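Local coordinates for uncharacterized protein (Paraburkholderia phytofirmans, PDB 5T11) that probably guides Pel polysaccharide export across the outer membrane as PelC, a periplasmic lipoprotein that assembles into a dodecamer, at residues V21-I26 and S38-A43; Y90-A95 and F115-V120; P109-T114 and S143-L148. The protein carries 1 engineered substitution. All coordinates share one frame; numbering follows the deposited sequence.

Contact 1 of 3, residues V21-I26 and S38-A43; sequences VAVVSI and SAESIA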
# COMPACT_ATOMS: atom_id res chain seq x y z
N VAL B 21 -23.58 -37.45 -27.01
CA VAL B 21 -23.76 -36.10 -26.48
C VAL B 21 -22.44 -35.36 -26.59
O VAL B 21 -21.40 -35.86 -26.13
CB VAL B 21 -24.25 -36.13 -25.02
CG1 VAL B 21 -24.36 -34.71 -24.46
CG2 VAL B 21 -25.56 -36.88 -24.91
N ALA B 22 -22.48 -34.17 -27.17
CA ALA B 22 -21.34 -33.26 -27.17
C ALA B 22 -21.56 -32.19 -26.12
O ALA B 22 -22.65 -31.61 -26.05
CB ALA B 22 -21.13 -32.63 -28.55
N VAL B 23 -20.55 -31.94 -25.29
CA VAL B 23 -20.57 -30.83 -24.34
C VAL B 23 -19.88 -29.65 -25.01
O VAL B 23 -18.73 -29.75 -25.45
CB VAL B 23 -19.88 -31.20 -23.02
CG1 VAL B 23 -19.78 -29.97 -22.10
CG2 VAL B 23 -20.61 -32.35 -22.33
N VAL B 24 -20.60 -28.54 -25.12
CA VAL B 24 -20.18 -27.39 -25.91
C VAL B 24 -20.15 -26.16 -25.01
O VAL B 24 -21.13 -25.88 -24.30
CB VAL B 24 -21.12 -27.17 -27.10
CG1 VAL B 24 -21.09 -25.74 -27.58
CG2 VAL B 24 -20.77 -28.12 -28.23
N SER B 25 -19.03 -25.44 -25.04
CA SER B 25 -18.83 -24.08 -24.52
C SER B 25 -19.82 -23.67 -23.44
O SER B 25 -20.87 -23.08 -23.73
CB SER B 25 -18.90 -23.06 -25.66
OG SER B 25 -20.22 -22.95 -26.15
N ILE B 26 -19.49 -23.98 -22.20
CA ILE B 26 -20.22 -23.46 -21.06
C ILE B 26 -19.66 -22.08 -20.74
O ILE B 26 -18.47 -21.95 -20.45
CB ILE B 26 -20.12 -24.41 -19.87
CG1 ILE B 26 -20.82 -25.73 -20.25
CG2 ILE B 26 -20.67 -23.73 -18.61
CD1 ILE B 26 -20.84 -26.80 -19.17
N SER B 38 -14.03 -25.86 -16.27
CA SER B 38 -14.19 -26.79 -15.16
C SER B 38 -15.57 -27.40 -15.17
O SER B 38 -15.72 -28.61 -14.95
CB SER B 38 -13.93 -26.11 -13.82
OG SER B 38 -12.56 -25.76 -13.73
N ALA B 39 -16.61 -26.58 -15.40
CA ALA B 39 -17.97 -27.12 -15.43
C ALA B 39 -18.14 -28.09 -16.60
O ALA B 39 -18.87 -29.08 -16.48
CB ALA B 39 -19.00 -26.00 -15.51
N GLU B 40 -17.49 -27.81 -17.74
CA GLU B 40 -17.58 -28.72 -18.88
C GLU B 40 -17.00 -30.09 -18.54
O GLU B 40 -17.61 -31.12 -18.84
CB GLU B 40 -16.84 -28.14 -20.09
CG GLU B 40 -17.51 -26.99 -20.78
CD GLU B 40 -16.53 -26.21 -21.66
OE1 GLU B 40 -15.34 -26.60 -21.70
OE2 GLU B 40 -16.94 -25.21 -22.29
N SER B 41 -15.82 -30.11 -17.91
CA SER B 41 -15.17 -31.37 -17.55
C SER B 41 -15.98 -32.13 -16.52
O SER B 41 -16.19 -33.35 -16.66
CB SER B 41 -13.76 -31.10 -17.00
OG SER B 41 -12.94 -30.57 -18.01
N ILE B 42 -16.43 -31.45 -15.46
CA ILE B 42 -17.25 -32.12 -14.47
C ILE B 42 -18.53 -32.63 -15.12
O ILE B 42 -18.96 -33.77 -14.88
CB ILE B 42 -17.55 -31.18 -13.28
CG1 ILE B 42 -16.26 -30.86 -12.52
CG2 ILE B 42 -18.57 -31.83 -12.32
CD1 ILE B 42 -16.36 -29.58 -11.63
N ALA B 43 -19.14 -31.81 -15.99
CA ALA B 43 -20.41 -32.21 -16.59
C ALA B 43 -20.24 -33.41 -17.50
O ALA B 43 -21.07 -34.33 -17.49
CB ALA B 43 -21.04 -31.04 -17.37
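Glu40 of the helix segment 38-43 packs against Val23 and Ile26 of the strand 21-26 and shows how one acidic side chain can serve a contact both as hydrocarbon and as acceptor. Its CB rests 4.0 Å from Val23 CG1. Because CG is anti to the carbonyl carbon (chi1 -73°), the chain leaves the helix beside its own backbone N, and Glu40 CG then packs against the flank of Ile26, 3.6 Å from CG1. Ile26 CD1 lies nearly as close to the same methylene, since the two side chains slide past each other in opposite directions. Beyond CG the glutamate is extended, which brings its carboxylate to the strand backbone. There Ile26 N donates to Glu40 OE2 over 2.8 Å with an N-H...O angle of 154°, meeting the anti lone pair, the one turned away from OE1. Ser25 CA also comes within 3.1 Å of that oxygen. Ser25 (phi 23°) and Val24 both turn CB away from the helix, and this break in alternation leaves Ile26 facing it with Val23. Ile26 CD1 and CG2 complete the patch against Ala39 CB, CD1 at 4.2 Å. Strand 21-28 and helix 35-49 open a beta-alpha-beta unit that strand 55-57 completes. Ile26 also touches Val96 of strand 90-99, whereas Ala22 and Val24 meet helix 78-85, and Ser38 and Ser41 pack on Tyr29 of the second subunit.

Contact 2 of 3, residues Y90-A95 and F115-V120; sequences YVLSGA and FELIDV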
# COMPACT_ATOMS: atom_id res chain seq x y z
N TYR B 90 -27.29 -35.03 -29.18
CA TYR B 90 -27.60 -33.86 -28.35
C TYR B 90 -26.34 -33.07 -28.03
O TYR B 90 -25.23 -33.60 -28.02
CB TYR B 90 -28.27 -34.25 -27.02
CG TYR B 90 -29.54 -35.06 -27.15
CD1 TYR B 90 -30.73 -34.45 -27.51
CD2 TYR B 90 -29.54 -36.42 -26.89
CE1 TYR B 90 -31.90 -35.19 -27.62
CE2 TYR B 90 -30.70 -37.16 -26.99
CZ TYR B 90 -31.88 -36.54 -27.36
OH TYR B 90 -33.05 -37.26 -27.48
N VAL B 91 -26.54 -31.78 -27.74
CA VAL B 91 -25.49 -30.89 -27.25
C VAL B 91 -25.90 -30.41 -25.86
O VAL B 91 -27.04 -29.99 -25.66
CB VAL B 91 -25.26 -29.69 -28.19
CG1 VAL B 91 -24.56 -28.57 -27.46
CG2 VAL B 91 -24.42 -30.11 -29.36
N LEU B 92 -24.97 -30.51 -24.91
CA LEU B 92 -25.14 -29.93 -23.59
C LEU B 92 -24.34 -28.63 -23.55
O LEU B 92 -23.13 -28.64 -23.79
CB LEU B 92 -24.67 -30.88 -22.48
CG LEU B 92 -24.87 -30.29 -21.07
CD1 LEU B 92 -26.33 -30.42 -20.66
CD2 LEU B 92 -23.94 -30.89 -20.01
N SER B 93 -25.03 -27.53 -23.31
CA SER B 93 -24.42 -26.22 -23.16
C SER B 93 -24.92 -25.62 -21.85
O SER B 93 -25.65 -26.27 -21.09
CB SER B 93 -24.74 -25.32 -24.36
OG SER B 93 -23.92 -24.16 -24.34
N GLY B 94 -24.55 -24.38 -21.59
CA GLY B 94 -25.01 -23.71 -20.38
C GLY B 94 -24.10 -22.54 -20.03
O GLY B 94 -23.38 -22.02 -20.88
N ALA B 95 -24.16 -22.16 -18.75
CA ALA B 95 -23.39 -21.03 -18.25
C ALA B 95 -23.15 -21.17 -16.76
O ALA B 95 -23.98 -21.74 -16.02
CB ALA B 95 -24.08 -19.70 -18.54
N PHE B 115 -27.97 -25.09 -17.42
CA PHE B 115 -27.67 -26.05 -18.49
C PHE B 115 -28.84 -26.13 -19.46
O PHE B 115 -30.00 -25.97 -19.07
CB PHE B 115 -27.40 -27.47 -17.95
CG PHE B 115 -26.08 -27.63 -17.24
CD1 PHE B 115 -24.90 -27.79 -17.96
CD2 PHE B 115 -26.03 -27.67 -15.85
CE1 PHE B 115 -23.68 -27.94 -17.31
CE2 PHE B 115 -24.81 -27.82 -15.18
CZ PHE B 115 -23.64 -27.96 -15.92
N GLU B 116 -28.52 -26.41 -20.73
CA GLU B 116 -29.51 -26.70 -21.76
C GLU B 116 -29.06 -27.93 -22.54
O GLU B 116 -27.87 -28.08 -22.84
CB GLU B 116 -29.71 -25.53 -22.77
CG GLU B 116 -30.15 -24.22 -22.17
CD GLU B 116 -28.97 -23.36 -21.72
OE1 GLU B 116 -27.92 -23.38 -22.40
OE2 GLU B 116 -29.10 -22.68 -20.68
N LEU B 117 -30.00 -28.79 -22.89
CA LEU B 117 -29.75 -29.91 -23.79
C LEU B 117 -30.44 -29.62 -25.11
O LEU B 117 -31.66 -29.43 -25.16
CB LEU B 117 -30.26 -31.23 -23.20
CG LEU B 117 -29.82 -32.46 -23.99
CD1 LEU B 117 -28.32 -32.68 -23.78
CD2 LEU B 117 -30.62 -33.68 -23.58
N ILE B 118 -29.66 -29.59 -26.19
CA ILE B 118 -30.14 -29.20 -27.51
C ILE B 118 -30.19 -30.41 -28.43
O ILE B 118 -29.24 -31.19 -28.49
CB ILE B 118 -29.27 -28.08 -28.10
CG1 ILE B 118 -29.40 -26.81 -27.24
CG2 ILE B 118 -29.67 -27.80 -29.55
CD1 ILE B 118 -28.16 -25.95 -27.21
N ASP B 119 -31.33 -30.58 -29.12
CA ASP B 119 -31.48 -31.58 -30.18
C ASP B 119 -30.67 -31.12 -31.38
O ASP B 119 -30.95 -30.07 -31.97
CB ASP B 119 -32.96 -31.73 -30.53
CG ASP B 119 -33.24 -32.85 -31.54
OD1 ASP B 119 -32.45 -33.05 -32.49
OD2 ASP B 119 -34.29 -33.52 -31.40
N VAL B 120 -29.66 -31.91 -31.77
CA VAL B 120 -28.77 -31.47 -32.84
C VAL B 120 -29.52 -31.39 -34.17
O VAL B 120 -29.31 -30.47 -34.96
CB VAL B 120 -27.52 -32.38 -32.92
CG1 VAL B 120 -26.67 -32.03 -34.13
CG2 VAL B 120 -26.67 -32.23 -31.66
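Val91 O of the strand segment 90-95 is gripped twice by 115-120: Ile118 N donates to it over 2.7 Å, and Leu117 CA adds a CA-H...O contact at 3.3 Å. Val91 N returns a bond to Ile118 O, and Ser93 and Glu116 repeat the reciprocal pair. Between these hydrogen-bonded pairs lie the non-hydrogen-bonded pairs Tyr90 with Asp119, Leu92 with Leu117 and Gly94 with Phe115, the alternation of an antiparallel pair, part of the hairpin of strands 90-99 and 109-119. Gly94, having no side chain, lets the two CA atoms of its pair approach to 4.0 Å.

On the face bearing Tyr90, Leu117 CD2 sits over the tyrosine ring as a CH-pi contact, 4.2 Å from the centroid and offset toward the rim. Farther along this face, Leu92 CD2 lies 3.8 Å from Phe115 CD1. On the face of Val91, Ser93, Glu116 and Ile118, Glu116, bent at chi2 (87°), brings OE1 to 3.6 Å from Gly94 CA. Past the last bridge, Val120 CG2 meets Val91 CG2 at 3.9 Å, the side chains crossing at about a right angle. Main-chain bonds thus set the register, while Val91 and Ile118 offer helix 78-85 an apolar patch beside the polar Ser93 and Glu116.

Contact 3 of 3, residues P109-T114 and S143-L148; sequences PVVGVT and SVATSL
Val111 is the side chain of strand segment 109-114 on which helix segment 143-148 settles, and its two methyls divide the work. CG1, anti to the backbone N (chi1 178°), reaches Leu148 CD2 at 3.7 Å. CG2, beside the backbone N, lies 3.8 Å from Val144 CG1 and 3.9 Å from Ala145 CB, so the one valine is touched by Val144, Ala145 and, one turn after Val144, Leu148. Val111 slides past both Val144 and Leu148 in opposite directions. At the start of the strand the proline ring joins in: Pro109 CG meets Val144 CG2 at 3.8 Å, the two groups crossing at about a right angle. Every one of these meetings is between carbons, and the bonding of each backbone stays within its own sheet or helix.

The helix axis runs 8.1 Å from that of the strand at 33° between their N-to-C directions, so the helix lies on the sheet running broadly with this strand. In this alpha/beta chain, whose sequence partly matches the LpoB family (TolB_N clan), helix 141-152 follows strand 125-134 and folds back over the strand next to it, with Trp99 of strand 90-99 touching both Val111 and Ala145.

Packing slackens toward the end of the segments, where Val113 CG2 and Leu148 CD2 point tip to tip at 4.2 Å. The helix also has a polar side. Ser147 is exposed and its OG is hydrogen-bonded to Arg133, while Ser143 OG bonds to Thr132 OG1 of the second subunit, and Thr146 packs on that same threonine. On the strand, Val110 turns its CB away from the helix and packs instead on Tyr101 of the third subunit.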
# COMPACT_ATOMS: atom_id res chain seq x y z
N PRO B 109 -17.81 -21.62 -0.11
CA PRO B 109 -17.96 -21.76 -1.57
C PRO B 109 -19.40 -21.60 -2.01
O PRO B 109 -20.34 -21.99 -1.31
CB PRO B 109 -17.47 -23.20 -1.83
CG PRO B 109 -17.73 -23.93 -0.53
CD PRO B 109 -17.46 -22.89 0.55
N VAL B 110 -19.58 -21.01 -3.19
CA VAL B 110 -20.90 -20.80 -3.78
C VAL B 110 -20.82 -21.09 -5.27
O VAL B 110 -19.87 -20.69 -5.95
CB VAL B 110 -21.41 -19.36 -3.51
CG1 VAL B 110 -21.70 -19.14 -2.03
CG2 VAL B 110 -20.38 -18.36 -3.95
N VAL B 111 -21.83 -21.79 -5.80
CA VAL B 111 -21.87 -22.22 -7.20
C VAL B 111 -23.26 -21.97 -7.77
O VAL B 111 -24.27 -22.33 -7.15
CB VAL B 111 -21.50 -23.71 -7.35
CG1 VAL B 111 -21.61 -24.15 -8.82
CG2 VAL B 111 -20.09 -23.98 -6.80
N GLY B 112 -23.32 -21.37 -8.96
CA GLY B 112 -24.56 -21.24 -9.71
C GLY B 112 -24.32 -21.62 -11.17
O GLY B 112 -23.35 -21.15 -11.76
N VAL B 113 -25.18 -22.49 -11.74
CA VAL B 113 -25.01 -23.02 -13.09
C VAL B 113 -26.38 -23.16 -13.76
O VAL B 113 -27.38 -23.47 -13.11
CB VAL B 113 -24.31 -24.40 -13.12
CG1 VAL B 113 -22.88 -24.29 -12.64
CG2 VAL B 113 -25.08 -25.42 -12.28
N THR B 114 -26.40 -22.93 -15.07
CA THR B 114 -27.56 -23.22 -15.91
C THR B 114 -27.12 -24.14 -17.04
O THR B 114 -26.00 -24.01 -17.56
CB THR B 114 -28.19 -21.93 -16.47
OG1 THR B 114 -27.15 -21.10 -17.01
CG2 THR B 114 -28.93 -21.14 -15.37
N SER B 143 -15.70 -29.54 -4.47
CA SER B 143 -16.66 -30.50 -3.93
C SER B 143 -18.10 -30.02 -4.12
O SER B 143 -18.97 -30.78 -4.55
CB SER B 143 -16.39 -30.76 -2.45
OG SER B 143 -15.27 -31.61 -2.27
N VAL B 144 -18.36 -28.74 -3.81
CA VAL B 144 -19.70 -28.20 -3.98
C VAL B 144 -20.11 -28.22 -5.45
O VAL B 144 -21.21 -28.65 -5.80
CB VAL B 144 -19.80 -26.79 -3.38
CG1 VAL B 144 -21.09 -26.14 -3.79
CG2 VAL B 144 -19.72 -26.87 -1.85
N ALA B 145 -19.22 -27.76 -6.33
CA ALA B 145 -19.56 -27.73 -7.75
C ALA B 145 -19.84 -29.13 -8.31
O ALA B 145 -20.78 -29.33 -9.08
CB ALA B 145 -18.43 -27.06 -8.53
N THR B 146 -19.02 -30.12 -7.93
CA THR B 146 -19.19 -31.46 -8.49
C THR B 146 -20.49 -32.08 -7.99
O THR B 146 -21.26 -32.65 -8.77
CB THR B 146 -18.00 -32.35 -8.15
OG1 THR B 146 -17.83 -32.38 -6.72
CG2 THR B 146 -16.71 -31.83 -8.82
N SER B 147 -20.74 -31.98 -6.68
CA SER B 147 -21.98 -32.49 -6.10
C SER B 147 -23.21 -31.84 -6.74
O SER B 147 -24.21 -32.52 -6.98
CB SER B 147 -21.95 -32.24 -4.59
OG SER B 147 -23.03 -32.86 -3.92
N LEU B 148 -23.14 -30.53 -7.03
CA LEU B 148 -24.31 -29.83 -7.54
C LEU B 148 -24.60 -30.19 -9.00
O LEU B 148 -25.76 -30.41 -9.38
CB LEU B 148 -24.12 -28.31 -7.42
CG LEU B 148 -25.19 -27.46 -8.11
CD1 LEU B 148 -26.55 -27.63 -7.42
CD2 LEU B 148 -24.80 -25.95 -8.15

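Overall arrangement
Contacts 1 and 3 are both buried helix-on-sheet packings, yet they differ in chemistry: in contact 1 a carboxylate reaches a strand amide, whereas contact 3 is purely apolar. Contact 2, only partly buried, is the strand pairing, governed by main-chain bonds. It shares strand 109-119 with contact 3 and borders contact 1, since strands 21-28 and 90-99 are neighbours, joined by Ala22 O to Leu92 N and Leu92 O to Val24 N. Phe115 packs on Ile26, tying contact 2 to contact 1, while Ile42 meets Thr146 between the two helices. Contacts 1 and 3 both reach the second subunit, and contacts 2 and 3 the third.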